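Local coordinates for photosystem II assembly protein Ycf48 (Thermosynechococcus elongatus, PDB 5OJ5) that probably assists early photosystem II assembly and the replacement of photodamaged D1, and binds the C-terminal extension of D1 through a seven-bladed beta-propeller, at residues F102-F107 with R145-L150; K139-P144 with V161-R166; R237-V242 with L275-P280; E282-G287 with I318-P323. All blocks are in the same frame, centred on the assembly; numbering follows the deposited sequence. Where two conformers were deposited one is given.

Interaction 1 of 4, residues F102-F107 with R145-L150; sequences FNSVSF and RLIKAL
The flat group at this contact is the carboxamide of Asn103, whose CB lies 3.5 Å from Arg145 O. Its ND2 bonds Pro144 O, next to Arg145, and Glu117. No aromatic ring lies between the segments. The Phe107 side chain points away from the second strand, and its ring meets Trp70. Phe107 touches that strand with its backbone, C lying 3.7 Å from Ala149 CB. Ile147 N donates to Ser104 OG at 2.9 Å. Ala149 N donates to Ser106 OG at 2.8 Å, nearly straight (175°). Both serines hold OG anti to their own backbone N, which carries the hydroxyl across the gap. Beside the first bond, Ile147 CG2 packs 3.6 Å from Ser104 OG. Water 1 bonds Ser106 OG and accepts from Lys148 NZ at 3.0 Å. Water 2 donates to Phe107 O and Ala149 O and takes a weak bond from Lys148 NZ. The strands run almost exactly parallel (3°) but belong to different sheets. Each is the first strand of its propeller blade, and side chains replace the backbone pairing of a continuous sheet. On its other flank, strand 101-108 meets strand 58-63 in a similar way: Val105 N bonds Asp60 and Phe107 N bonds Ser62.

Interaction 2 of 4, residues K139-P144 with V161-R166; sequences KLPGSP and VGAIYR
The loop at Leu140-Gly142 runs past the turn and strand at Val161-Tyr165, with Gly142 CA 5.9 Å from Val161 CA and no hydrogen bond between the two segments. Gly142 has a positive phi (81°), which favours glycine. The side-chain contact centres on Pro141. Its ring and the phenol of Tyr165 reach toward each other tip to tip. Pro141 CD comes to 3.0 Å from Tyr165 OH, a close fit, and CG lies 3.9 Å from Ala163 CB. The methyl and the hydroxyl meet the proline ring from the same side. Leu140 adds CD1, 3.6 Å from Tyr165 CE2, in one of its two deposited conformers, so this part is less certain. Val161 CG2 sits in the position between its backbone N and carbonyl carbon, and touches Pro141 O at 3.4 Å. That oxygen is bonded by Thr159 OG1, and Ala163 N bonds the same hydroxyl. Tyr165 also packs on Trp174 and Ala176, which places its ring at the flank of the blade's outer strands. The contact thus brings the loop that enters the blade against the blade's third strand. Its chemistry is that of van der Waals packing between proline, aliphatic and aromatic groups. Direct polar links across it are absent, and Thr159 supplies an indirect one by gripping the backbone on both sides.

Interaction 3 of 4, residues R237-V242 with L275-P280; sequences RLWMIV and LAYRTP
Arg237 and Tyr277 are joined through water 3, which accepts from Arg237 NH2 at 2.6 Å and bonds Tyr277 OH at 2.7 Å. The water lies in the plane of the guanidinium and in the plane of the phenol, at the edge of each. The two planes stand 79° apart, so the water serves as the corner between them. Arg237 NE is held in addition by a salt bridge to Asp235. A second water links the strands at the indole. Water 4 accepts from Trp239 NE1 and donates to Leu275 O, 2.9 Å away. The apolar heart of the contact is Leu275 on the indole of Trp239. Leu275 CD2 stands over the five-membered ring, 3.7 Å from its centroid and only 6° off the normal, a CH-pi contact. Leu275 CB lies over the six-membered ring on the same face. The Trp239 ring can take this place because CG sits between the backbone N and the carbonyl carbon (chi1 56°). Its CZ2 also comes to 3.3 Å from Leu275 O. Ile241 CD1 packs toward Leu275 N at 4.2 Å. That N is buried here and has no partner in the model. The strands do not pair. Their axes are 9.1 Å apart, and the faces of two sheets pack through side chains. Strand 238-242 is the second of its blade and strand 272-277 the first of the next. Such face-to-face packing of successive antiparallel sheets is what builds a beta-propeller.

Interaction 4 of 4, residues E282-G287 with I318-P323; sequences EVWLAG and ILFFSP
Aliphatic packing is carried by Ile318, whose extended chain puts CD1 against the backbone and side chains of strand 283-287. CD1 lies 3.4 Å from Trp284 O and 3.7 Å from Ala286 CB. It also reaches Trp284 CB at 4.0 Å, so the methyl rests between two residues that point to the same side of the strand. The aromatic contact is between Trp284 and Phe320. Phe320 CZ approaches Trp284 CD1 to 3.6 Å. The five-membered ring of Trp284 and the Phe320 ring have centroids 5.5 Å apart and planes inclined at 50°. The strands belong to neighbouring blades of the propeller. Strand 317-320 is at one side of the sheet that also holds strands 334-338 and 47-51, where late and early parts of the chain close the ring in the velcro manner known for propellers. Trp47 of that sheet meets Trp284 edge-to-face. The polar bond is within one segment. Trp284 NE1 donates at 2.8 Å to the anti lone pair of Glu282 OE2, with the oxygen 16° out of the indole plane. This bond restrains the rotation of the indole that Phe320 touches. The same carboxylate oxygen forms a salt bridge with Arg278 NE.

From the N terminus, interaction 1 opens at 102-107 and closes a loop at 145-150, joining two successive blades. Interaction 2 opens at 139-144 before that loop closes and ends at 161-166, so the two cross. It ties the loop entering the second of these blades to that blade's third strand. Asn103 ND2 to Pro144 O connects them. Interactions 3 and 4 follow in series. The first joins the blade of strand 238-242 to that of strand 272-277. The second joins the latter to the blade where the ring closes. They share one sheet, and Arg278 NH1 to Pro323 O links them. Interactions 1 and 4 lie on opposite sides of the chain's centre.

Interaction 1 of 4, residues F102-F107 with R145-L150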
loop_
_atom_site.group_PDB
_atom_site.type_symbol
_atom_site.label_atom_id
_atom_site.label_comp_id
_atom_site.label_asym_id
_atom_site.label_seq_id
_atom_site.Cartn_x
_atom_site.Cartn_y
_atom_site.Cartn_z
ATOM N N PHE A 102 -10.840 -7.466 2.641
ATOM C CA PHE A 102 -10.577 -6.218 3.343
ATOM C C PHE A 102 -9.353 -5.587 2.709
ATOM O O PHE A 102 -8.236 -6.079 2.874
ATOM C CB PHE A 102 -10.355 -6.452 4.832
ATOM C CG PHE A 102 -11.564 -6.888 5.627
ATOM C CD1 PHE A 102 -12.865 -6.639 5.261
ATOM C CD2 PHE A 102 -11.354 -7.514 6.849
ATOM C CE1 PHE A 102 -13.922 -7.038 6.081
ATOM C CE2 PHE A 102 -12.392 -7.855 7.668
ATOM C CZ PHE A 102 -13.683 -7.641 7.255
ATOM N N ASN A 103 -9.584 -4.529 1.932
ATOM C CA ASN A 103 -8.609 -3.906 1.064
ATOM C C ASN A 103 -7.752 -2.876 1.796
ATOM O O ASN A 103 -6.650 -2.571 1.338
ATOM C CB ASN A 103 -9.385 -3.158 -0.105
ATOM C CG ASN A 103 -9.935 -4.024 -1.120
ATOM O OD1 ASN A 103 -9.367 -5.049 -1.469
ATOM N ND2 ASN A 103 -11.042 -3.582 -1.668
ATOM N N SER A 104 -8.278 -2.276 2.869
ATOM C CA SER A 104 -7.670 -1.070 3.413
ATOM C C SER A 104 -8.060 -0.954 4.868
ATOM O O SER A 104 -9.222 -1.163 5.218
ATOM C CB SER A 104 -8.150 0.123 2.610
ATOM O OG SER A 104 -7.702 1.371 3.077
ATOM N N VAL A 105 -7.084 -0.585 5.713
ATOM C CA VAL A 105 -7.325 -0.263 7.113
ATOM C C VAL A 105 -6.550 1.005 7.420
ATOM O O VAL A 105 -5.414 1.179 6.956
ATOM C CB VAL A 105 -6.926 -1.412 8.062
ATOM C CG1 VAL A 105 -5.444 -1.834 7.905
ATOM C CG2 VAL A 105 -7.246 -1.087 9.527
ATOM N N SER A 106 -7.158 1.902 8.208
ATOM C CA SER A 106 -6.480 3.158 8.536
ATOM C C SER A 106 -6.919 3.623 9.900
ATOM O O SER A 106 -8.122 3.787 10.137
ATOM C CB SER A 106 -6.823 4.202 7.488
ATOM O OG SER A 106 -6.219 5.449 7.766
ATOM N N PHE A 107 -5.946 3.906 10.755
ATOM C CA PHE A 107 -6.182 4.511 12.073
ATOM C C PHE A 107 -5.577 5.901 12.124
ATOM O O PHE A 107 -4.537 6.188 11.523
ATOM C CB PHE A 107 -5.517 3.670 13.178
ATOM C CG PHE A 107 -6.357 2.481 13.581
ATOM C CD1 PHE A 107 -7.207 2.565 14.691
ATOM C CD2 PHE A 107 -6.341 1.285 12.845
ATOM C CE1 PHE A 107 -8.008 1.515 15.072
ATOM C CE2 PHE A 107 -7.174 0.203 13.238
ATOM C CZ PHE A 107 -8.001 0.339 14.345
ATOM N N ARG A 145 -12.056 0.836 -2.148
ATOM C CA ARG A 145 -10.684 0.419 -2.372
ATOM C C ARG A 145 -9.739 0.917 -1.288
ATOM O O ARG A 145 -8.788 0.232 -0.950
ATOM C CB ARG A 145 -10.228 0.922 -3.778
ATOM C CG ARG A 145 -8.771 0.662 -4.086
ATOM C CD ARG A 145 -8.463 -0.761 -4.203
ATOM N NE ARG A 145 -7.142 -0.927 -4.761
ATOM C CZ ARG A 145 -6.859 -0.890 -6.073
ATOM N NH1 ARG A 145 -7.826 -0.812 -6.933
ATOM N NH2 ARG A 145 -5.634 -1.027 -6.526
ATOM N N LEU A 146 -9.946 2.150 -0.807
ATOM C CA LEU A 146 -9.011 2.773 0.119
ATOM C C LEU A 146 -9.819 3.614 1.080
ATOM O O LEU A 146 -10.756 4.306 0.669
ATOM C CB LEU A 146 -8.006 3.654 -0.671
ATOM C CG LEU A 146 -6.982 4.407 0.171
ATOM C CD1 LEU A 146 -5.748 4.619 -0.674
ATOM C CD2 LEU A 146 -7.465 5.776 0.615
ATOM N N ILE A 147 -9.429 3.598 2.355
ATOM C CA ILE A 147 -9.943 4.556 3.332
ATOM C C ILE A 147 -8.760 5.158 4.041
ATOM O O ILE A 147 -7.752 4.483 4.295
ATOM C CB ILE A 147 -10.932 3.877 4.305
ATOM C CG1 ILE A 147 -11.657 4.909 5.174
ATOM C CG2 ILE A 147 -10.300 2.786 5.136
ATOM C CD1 ILE A 147 -13.013 4.803 5.343
ATOM N N LYS A 148 -8.859 6.454 4.326
ATOM C CA LYS A 148 -7.836 7.176 5.064
ATOM C C LYS A 148 -8.495 7.877 6.241
ATOM O O LYS A 148 -9.364 8.743 6.047
ATOM C CB LYS A 148 -7.108 8.168 4.155
ATOM C CG LYS A 148 -6.103 8.996 4.927
ATOM C CD LYS A 148 -4.901 8.166 5.377
ATOM C CE LYS A 148 -3.827 8.932 6.037
ATOM N NZ LYS A 148 -2.723 7.991 6.481
ATOM N N ALA A 149 -8.057 7.524 7.445
ATOM C CA ALA A 149 -8.546 8.164 8.660
ATOM C C ALA A 149 -7.894 9.528 8.797
ATOM O O ALA A 149 -6.665 9.638 8.728
ATOM C CB ALA A 149 -8.142 7.336 9.872
ATOM N N LEU A 150 -8.703 10.569 9.009
ATOM C CA LEU A 150 -8.183 11.917 9.227
ATOM C C LEU A 150 -8.283 12.333 10.682
ATOM O O LEU A 150 -7.805 13.404 11.045
ATOM C CB LEU A 150 -8.935 12.904 8.325
ATOM C CG LEU A 150 -8.778 12.632 6.827
ATOM C CD1 LEU A 150 -9.716 13.500 6.020
ATOM C CD2 LEU A 150 -7.354 12.741 6.346
HETATM O O HOH W 1 -3.599 5.182 7.263
HETATM O O HOH W 2 -4.428 7.953 9.121
#

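Interaction 2 of 4, residues K139-P144 with V161-R166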
loop_
_atom_site.group_PDB
_atom_site.type_symbol
_atom_site.label_atom_id
_atom_site.label_comp_id
_atom_site.label_asym_id
_atom_site.label_seq_id
_atom_site.Cartn_x
_atom_site.Cartn_y
_atom_site.Cartn_z
ATOM N N LYS A 139 -25.720 3.248 -3.907
ATOM C CA LYS A 139 -25.385 4.010 -5.100
ATOM C C LYS A 139 -23.903 4.404 -5.209
ATOM O O LYS A 139 -23.489 5.037 -6.199
ATOM C CB LYS A 139 -26.346 5.168 -5.212
ATOM C CG LYS A 139 -27.807 4.636 -5.238
ATOM C CD LYS A 139 -28.826 5.719 -5.523
ATOM C CE LYS A 139 -28.706 6.839 -4.493
ATOM N NZ LYS A 139 -28.813 6.371 -3.063
ATOM N N LEU A 140 -23.089 4.006 -4.248
ATOM C CA LEU A 140 -21.644 4.113 -4.371
ATOM C C LEU A 140 -21.190 3.487 -5.691
ATOM O O LEU A 140 -21.475 2.305 -5.936
ATOM C CB LEU A 140 -21.029 3.314 -3.219
ATOM C CG LEU A 140 -19.521 3.401 -3.024
ATOM C CD1 LEU A 140 -19.172 4.802 -2.623
ATOM C CD2 LEU A 140 -19.032 2.420 -1.986
ATOM N N PRO A 141 -20.437 4.215 -6.558
ATOM C CA PRO A 141 -19.979 3.591 -7.809
ATOM C C PRO A 141 -18.725 2.780 -7.545
ATOM O O PRO A 141 -17.662 3.338 -7.233
ATOM C CB PRO A 141 -19.690 4.788 -8.717
ATOM C CG PRO A 141 -19.980 6.023 -7.933
ATOM C CD PRO A 141 -20.185 5.649 -6.515
ATOM N N GLY A 142 -18.837 1.451 -7.692
ATOM C CA GLY A 142 -17.761 0.543 -7.390
ATOM C C GLY A 142 -17.691 0.280 -5.896
ATOM O O GLY A 142 -18.366 0.922 -5.088
ATOM N N SER A 143 -16.834 -0.568 -5.542
ATOM C CA SER A 143 -16.649 -0.960 -4.163
ATOM C C SER A 143 -15.504 -0.186 -3.545
ATOM O O SER A 143 -14.597 0.280 -4.240
ATOM C CB SER A 143 -16.311 -2.446 -4.094
ATOM O OG SER A 143 -15.362 -2.744 -5.099
ATOM N N PRO A 144 -15.484 -0.070 -2.227
ATOM C CA PRO A 144 -14.374 0.633 -1.575
ATOM C C PRO A 144 -13.025 -0.004 -1.841
ATOM O O PRO A 144 -12.878 -1.226 -1.762
ATOM C CB PRO A 144 -14.708 0.493 -0.089
ATOM C CG PRO A 144 -16.146 0.276 -0.062
ATOM C CD PRO A 144 -16.488 -0.531 -1.245
ATOM N N VAL A 161 -13.120 2.359 -8.793
ATOM C CA VAL A 161 -13.165 3.088 -10.033
ATOM C C VAL A 161 -12.920 4.573 -9.816
ATOM O O VAL A 161 -13.195 5.402 -10.697
ATOM C CB VAL A 161 -14.447 2.828 -10.830
ATOM C CG1 VAL A 161 -14.478 1.351 -11.266
ATOM C CG2 VAL A 161 -15.685 3.219 -10.052
ATOM N N GLY A 162 -12.328 4.945 -8.666
ATOM C CA GLY A 162 -11.842 6.287 -8.486
ATOM C C GLY A 162 -12.861 7.304 -8.043
ATOM O O GLY A 162 -12.551 8.500 -8.047
ATOM N N ALA A 163 -14.069 6.900 -7.607
ATOM C CA ALA A 163 -14.960 7.887 -6.992
ATOM C C ALA A 163 -14.436 8.193 -5.592
ATOM O O ALA A 163 -13.949 7.298 -4.897
ATOM C CB ALA A 163 -16.396 7.337 -6.946
ATOM N N ILE A 164 -14.446 9.472 -5.225
ATOM C CA ILE A 164 -13.814 9.945 -4.000
ATOM C C ILE A 164 -14.871 10.619 -3.135
ATOM O O ILE A 164 -15.601 11.496 -3.614
ATOM C CB ILE A 164 -12.677 10.942 -4.294
ATOM C CG1 ILE A 164 -11.661 10.335 -5.254
ATOM C CG2 ILE A 164 -12.043 11.417 -2.979
ATOM C CD1 ILE A 164 -10.492 11.264 -5.591
ATOM N N TYR A 165 -14.942 10.220 -1.869
ATOM C CA TYR A 165 -15.906 10.725 -0.900
ATOM C C TYR A 165 -15.198 11.101 0.395
ATOM O O TYR A 165 -14.176 10.518 0.753
ATOM C CB TYR A 165 -16.944 9.656 -0.568
ATOM C CG TYR A 165 -17.745 9.278 -1.766
ATOM C CD1 TYR A 165 -18.961 9.885 -2.029
ATOM C CD2 TYR A 165 -17.258 8.316 -2.667
ATOM C CE1 TYR A 165 -19.665 9.578 -3.183
ATOM C CE2 TYR A 165 -17.946 7.989 -3.793
ATOM C CZ TYR A 165 -19.142 8.641 -4.048
ATOM O OH TYR A 165 -19.817 8.294 -5.177
ATOM N N ARG A 166 -15.788 12.036 1.127
ATOM C CA ARG A 166 -15.286 12.400 2.438
ATOM C C ARG A 166 -16.432 12.449 3.438
ATOM O O ARG A 166 -17.538 12.868 3.116
ATOM C CB ARG A 166 -14.567 13.772 2.401
ATOM C CG ARG A 166 -13.769 14.194 3.631
ATOM C CD ARG A 166 -13.074 15.567 3.429
ATOM N NE ARG A 166 -11.848 15.470 2.613
ATOM C CZ ARG A 166 -11.589 16.223 1.551
ATOM N NH1 ARG A 166 -12.488 17.116 1.149
ATOM N NH2 ARG A 166 -10.447 16.072 0.881
#

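Interaction 3 of 4, residues R237-V242 with L275-P280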
loop_
_atom_site.group_PDB
_atom_site.type_symbol
_atom_site.label_atom_id
_atom_site.label_comp_id
_atom_site.label_asym_id
_atom_site.label_seq_id
_atom_site.Cartn_x
_atom_site.Cartn_y
_atom_site.Cartn_z
ATOM N N ARG A 237 8.207 14.396 -5.555
ATOM C CA ARG A 237 8.240 13.799 -6.884
ATOM C C ARG A 237 7.336 12.573 -6.911
ATOM O O ARG A 237 6.832 12.112 -5.879
ATOM C CB ARG A 237 9.675 13.415 -7.257
ATOM C CG ARG A 237 10.620 14.616 -7.409
ATOM C CD ARG A 237 12.045 14.139 -7.688
ATOM N NE ARG A 237 12.567 13.477 -6.508
ATOM C CZ ARG A 237 13.376 12.414 -6.496
ATOM N NH1 ARG A 237 13.807 11.817 -7.611
ATOM N NH2 ARG A 237 13.738 11.922 -5.328
ATOM N N LEU A 238 7.151 12.044 -8.113
ATOM C CA LEU A 238 6.523 10.757 -8.352
ATOM C C LEU A 238 7.582 9.729 -8.711
ATOM O O LEU A 238 8.623 10.043 -9.301
ATOM C CB LEU A 238 5.516 10.836 -9.488
ATOM C CG LEU A 238 4.246 11.702 -9.334
ATOM C CD1 LEU A 238 3.522 11.917 -10.700
ATOM C CD2 LEU A 238 3.333 11.063 -8.377
ATOM N N TRP A 239 7.256 8.468 -8.411
ATOM C CA TRP A 239 8.003 7.328 -8.912
ATOM C C TRP A 239 7.047 6.440 -9.694
ATOM O O TRP A 239 5.842 6.437 -9.452
ATOM C CB TRP A 239 8.697 6.535 -7.778
ATOM C CG TRP A 239 7.800 6.033 -6.684
ATOM C CD1 TRP A 239 7.592 6.613 -5.457
ATOM C CD2 TRP A 239 7.005 4.846 -6.705
ATOM N NE1 TRP A 239 6.730 5.857 -4.707
ATOM C CE2 TRP A 239 6.345 4.769 -5.453
ATOM C CE3 TRP A 239 6.783 3.823 -7.642
ATOM C CZ2 TRP A 239 5.483 3.726 -5.124
ATOM C CZ3 TRP A 239 5.897 2.788 -7.312
ATOM C CH2 TRP A 239 5.255 2.757 -6.066
ATOM N N MET A 240 7.618 5.653 -10.599
ATOM C CA MET A 240 6.884 4.633 -11.323
ATOM C C MET A 240 7.666 3.334 -11.391
ATOM O O MET A 240 8.897 3.343 -11.519
ATOM C CB MET A 240 6.501 5.076 -12.765
ATOM C CG MET A 240 7.670 5.398 -13.664
ATOM S SD MET A 240 7.190 5.741 -15.372
ATOM C CE MET A 240 6.078 7.042 -15.239
ATOM N N ILE A 241 6.929 2.237 -11.354
ATOM C CA ILE A 241 7.393 0.898 -11.712
ATOM C C ILE A 241 6.690 0.524 -13.009
ATOM O O ILE A 241 5.457 0.621 -13.093
ATOM C CB ILE A 241 7.045 -0.131 -10.628
ATOM C CG1 ILE A 241 7.807 0.174 -9.342
ATOM C CG2 ILE A 241 7.337 -1.547 -11.153
ATOM C CD1 ILE A 241 7.308 -0.634 -8.139
ATOM N N VAL A 242 7.465 0.093 -14.011
ATOM C CA VAL A 242 6.911 -0.333 -15.286
ATOM C C VAL A 242 7.256 -1.799 -15.516
ATOM O O VAL A 242 8.138 -2.377 -14.876
ATOM C CB VAL A 242 7.353 0.529 -16.483
ATOM C CG1 VAL A 242 7.046 2.003 -16.226
ATOM C CG2 VAL A 242 8.800 0.305 -16.768
ATOM N N LEU A 275 7.477 0.195 -4.055
ATOM C CA LEU A 275 8.665 0.991 -3.772
ATOM C C LEU A 275 8.301 1.870 -2.582
ATOM O O LEU A 275 7.222 2.489 -2.584
ATOM C CB LEU A 275 8.993 1.853 -5.008
ATOM C CG LEU A 275 10.254 2.709 -4.947
ATOM C CD1 LEU A 275 10.725 3.002 -6.354
ATOM C CD2 LEU A 275 10.016 4.013 -4.247
ATOM N N ALA A 276 9.147 1.924 -1.564
ATOM C CA ALA A 276 8.874 2.796 -0.434
ATOM C C ALA A 276 10.152 3.290 0.191
ATOM O O ALA A 276 11.163 2.583 0.217
ATOM C CB ALA A 276 8.028 2.086 0.635
ATOM N N TYR A 277 10.095 4.493 0.738
ATOM C CA TYR A 277 11.224 5.133 1.386
ATOM C C TYR A 277 11.192 4.900 2.891
ATOM O O TYR A 277 10.182 5.166 3.550
ATOM C CB TYR A 277 11.217 6.640 1.133
ATOM C CG TYR A 277 11.524 7.049 -0.286
ATOM C CD1 TYR A 277 12.727 7.673 -0.585
ATOM C CD2 TYR A 277 10.615 6.814 -1.338
ATOM C CE1 TYR A 277 13.011 8.060 -1.882
ATOM C CE2 TYR A 277 10.926 7.192 -2.643
ATOM C CZ TYR A 277 12.115 7.817 -2.908
ATOM O OH TYR A 277 12.371 8.192 -4.209
ATOM N N ARG A 278 12.293 4.442 3.451
ATOM C CA ARG A 278 12.433 4.427 4.908
ATOM C C ARG A 278 12.862 5.791 5.422
ATOM O O ARG A 278 12.463 6.202 6.520
ATOM C CB ARG A 278 13.449 3.344 5.330
ATOM C CG ARG A 278 13.483 3.181 6.837
ATOM C CD ARG A 278 14.452 2.096 7.278
ATOM N NE ARG A 278 15.848 2.432 7.046
ATOM C CZ ARG A 278 16.591 3.174 7.862
ATOM N NH1 ARG A 278 16.057 3.625 8.994
ATOM N NH2 ARG A 278 17.849 3.411 7.548
ATOM N N THR A 279 13.730 6.471 4.656
ATOM C CA THR A 279 14.248 7.789 4.962
ATOM C C THR A 279 14.305 8.521 3.631
ATOM O O THR A 279 14.082 7.909 2.585
ATOM C CB THR A 279 15.674 7.711 5.535
ATOM O OG1 THR A 279 16.547 7.270 4.505
ATOM C CG2 THR A 279 15.728 6.811 6.765
ATOM N N PRO A 280 14.663 9.800 3.601
ATOM C CA PRO A 280 14.726 10.478 2.302
ATOM C C PRO A 280 15.702 9.847 1.329
ATOM O O PRO A 280 15.474 9.942 0.119
ATOM C CB PRO A 280 15.123 11.919 2.669
ATOM C CG PRO A 280 14.559 12.124 4.028
ATOM C CD PRO A 280 14.664 10.770 4.715
HETATM O O HOH W 3 14.649 9.601 -4.472
HETATM O O HOH W 4 6.245 5.093 -1.895
#

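Interaction 4 of 4, residues E282-G287 with I318-P323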
loop_
_atom_site.group_PDB
_atom_site.type_symbol
_atom_site.label_atom_id
_atom_site.label_comp_id
_atom_site.label_asym_id
_atom_site.label_seq_id
_atom_site.Cartn_x
_atom_site.Cartn_y
_atom_site.Cartn_z
ATOM N N GLU A 282 17.049 6.413 1.683
ATOM C CA GLU A 282 17.038 4.958 1.677
ATOM C C GLU A 282 15.705 4.457 1.157
ATOM O O GLU A 282 14.650 4.676 1.781
ATOM C CB GLU A 282 17.367 4.381 3.056
ATOM C CG GLU A 282 17.486 2.898 2.976
ATOM C CD GLU A 282 17.767 2.269 4.319
ATOM O OE1 GLU A 282 18.748 2.680 4.978
ATOM O OE2 GLU A 282 17.013 1.373 4.748
ATOM N N VAL A 283 15.763 3.774 0.030
ATOM C CA VAL A 283 14.590 3.327 -0.706
ATOM C C VAL A 283 14.630 1.817 -0.803
ATOM O O VAL A 283 15.687 1.233 -1.025
ATOM C CB VAL A 283 14.584 3.893 -2.139
ATOM C CG1 VAL A 283 13.159 3.803 -2.697
ATOM C CG2 VAL A 283 15.127 5.333 -2.192
ATOM N N TRP A 284 13.470 1.179 -0.635
ATOM C CA TRP A 284 13.314 -0.255 -0.786
ATOM C C TRP A 284 12.392 -0.536 -1.965
ATOM O O TRP A 284 11.417 0.181 -2.214
ATOM C CB TRP A 284 12.792 -0.871 0.509
ATOM C CG TRP A 284 13.826 -0.872 1.585
ATOM C CD1 TRP A 284 14.130 0.161 2.428
ATOM C CD2 TRP A 284 14.769 -1.922 1.847
ATOM N NE1 TRP A 284 15.196 -0.218 3.239
ATOM C CE2 TRP A 284 15.593 -1.484 2.897
ATOM C CE3 TRP A 284 14.964 -3.200 1.298
ATOM C CZ2 TRP A 284 16.614 -2.283 3.433
ATOM C CZ3 TRP A 284 16.002 -3.983 1.803
ATOM C CH2 TRP A 284 16.794 -3.524 2.880
ATOM N N LEU A 285 12.687 -1.626 -2.673
ATOM C CA LEU A 285 11.995 -2.012 -3.882
ATOM C C LEU A 285 11.729 -3.498 -3.787
ATOM O O LEU A 285 12.664 -4.292 -3.686
ATOM C CB LEU A 285 12.866 -1.644 -5.096
ATOM C CG LEU A 285 12.319 -1.961 -6.464
ATOM C CD1 LEU A 285 11.067 -1.162 -6.786
ATOM C CD2 LEU A 285 13.393 -1.645 -7.495
ATOM N N ALA A 286 10.448 -3.855 -3.764
ATOM C CA ALA A 286 9.992 -5.217 -3.537
ATOM C C ALA A 286 9.382 -5.774 -4.804
ATOM O O ALA A 286 8.655 -5.076 -5.505
ATOM C CB ALA A 286 8.937 -5.226 -2.426
ATOM N N GLY A 287 9.638 -7.045 -5.076
ATOM C CA GLY A 287 9.085 -7.652 -6.261
ATOM C C GLY A 287 8.825 -9.125 -6.120
ATOM O O GLY A 287 8.721 -9.694 -5.041
ATOM N N ILE A 318 5.215 -2.573 0.677
ATOM C CA ILE A 318 6.144 -2.149 1.716
ATOM C C ILE A 318 5.477 -1.027 2.503
ATOM O O ILE A 318 5.077 -0.028 1.909
ATOM C CB ILE A 318 7.459 -1.610 1.112
ATOM C CG1 ILE A 318 8.122 -2.603 0.135
ATOM C CG2 ILE A 318 8.410 -1.173 2.263
ATOM C CD1 ILE A 318 9.122 -1.871 -0.773
ATOM N N LEU A 319 5.405 -1.158 3.818
ATOM C CA LEU A 319 4.777 -0.156 4.681
ATOM C C LEU A 319 5.781 0.252 5.745
ATOM O O LEU A 319 6.083 -0.544 6.631
ATOM C CB LEU A 319 3.522 -0.732 5.334
ATOM C CG LEU A 319 2.389 -1.052 4.364
ATOM C CD1 LEU A 319 1.223 -1.691 5.075
ATOM C CD2 LEU A 319 1.841 0.232 3.668
ATOM N N PHE A 320 6.255 1.481 5.699
ATOM C CA PHE A 320 7.080 2.033 6.774
ATOM C C PHE A 320 6.207 2.929 7.623
ATOM O O PHE A 320 5.527 3.813 7.103
ATOM C CB PHE A 320 8.268 2.829 6.244
ATOM C CG PHE A 320 9.388 1.936 5.761
ATOM C CD1 PHE A 320 10.133 1.224 6.666
ATOM C CD2 PHE A 320 9.682 1.836 4.393
ATOM C CE1 PHE A 320 11.168 0.394 6.215
ATOM C CE2 PHE A 320 10.692 1.017 3.961
ATOM C CZ PHE A 320 11.424 0.302 4.868
ATOM N N PHE A 321 6.217 2.696 8.907
ATOM C CA PHE A 321 5.520 3.539 9.870
ATOM C C PHE A 321 6.423 4.585 10.508
ATOM O O PHE A 321 5.939 5.643 10.914
ATOM C CB PHE A 321 4.841 2.654 10.925
ATOM C CG PHE A 321 3.789 1.804 10.316
ATOM C CD1 PHE A 321 2.533 2.358 10.050
ATOM C CD2 PHE A 321 4.037 0.508 9.908
ATOM C CE1 PHE A 321 1.562 1.636 9.400
ATOM C CE2 PHE A 321 3.040 -0.233 9.228
ATOM C CZ PHE A 321 1.806 0.345 8.993
ATOM N N SER A 322 7.698 4.317 10.518
ATOM C CA SER A 322 8.713 5.270 10.947
ATOM C C SER A 322 10.033 4.710 10.453
ATOM O O SER A 322 10.068 3.598 9.929
ATOM C CB SER A 322 8.731 5.333 12.465
ATOM O OG SER A 322 9.361 4.195 13.015
ATOM N N PRO A 323 11.156 5.411 10.636
ATOM C CA PRO A 323 12.434 4.837 10.199
ATOM C C PRO A 323 12.843 3.572 10.908
ATOM O O PRO A 323 13.759 2.910 10.424
ATOM C CB PRO A 323 13.430 5.974 10.414
ATOM C CG PRO A 323 12.606 7.203 10.185
ATOM C CD PRO A 323 11.282 6.861 10.867
#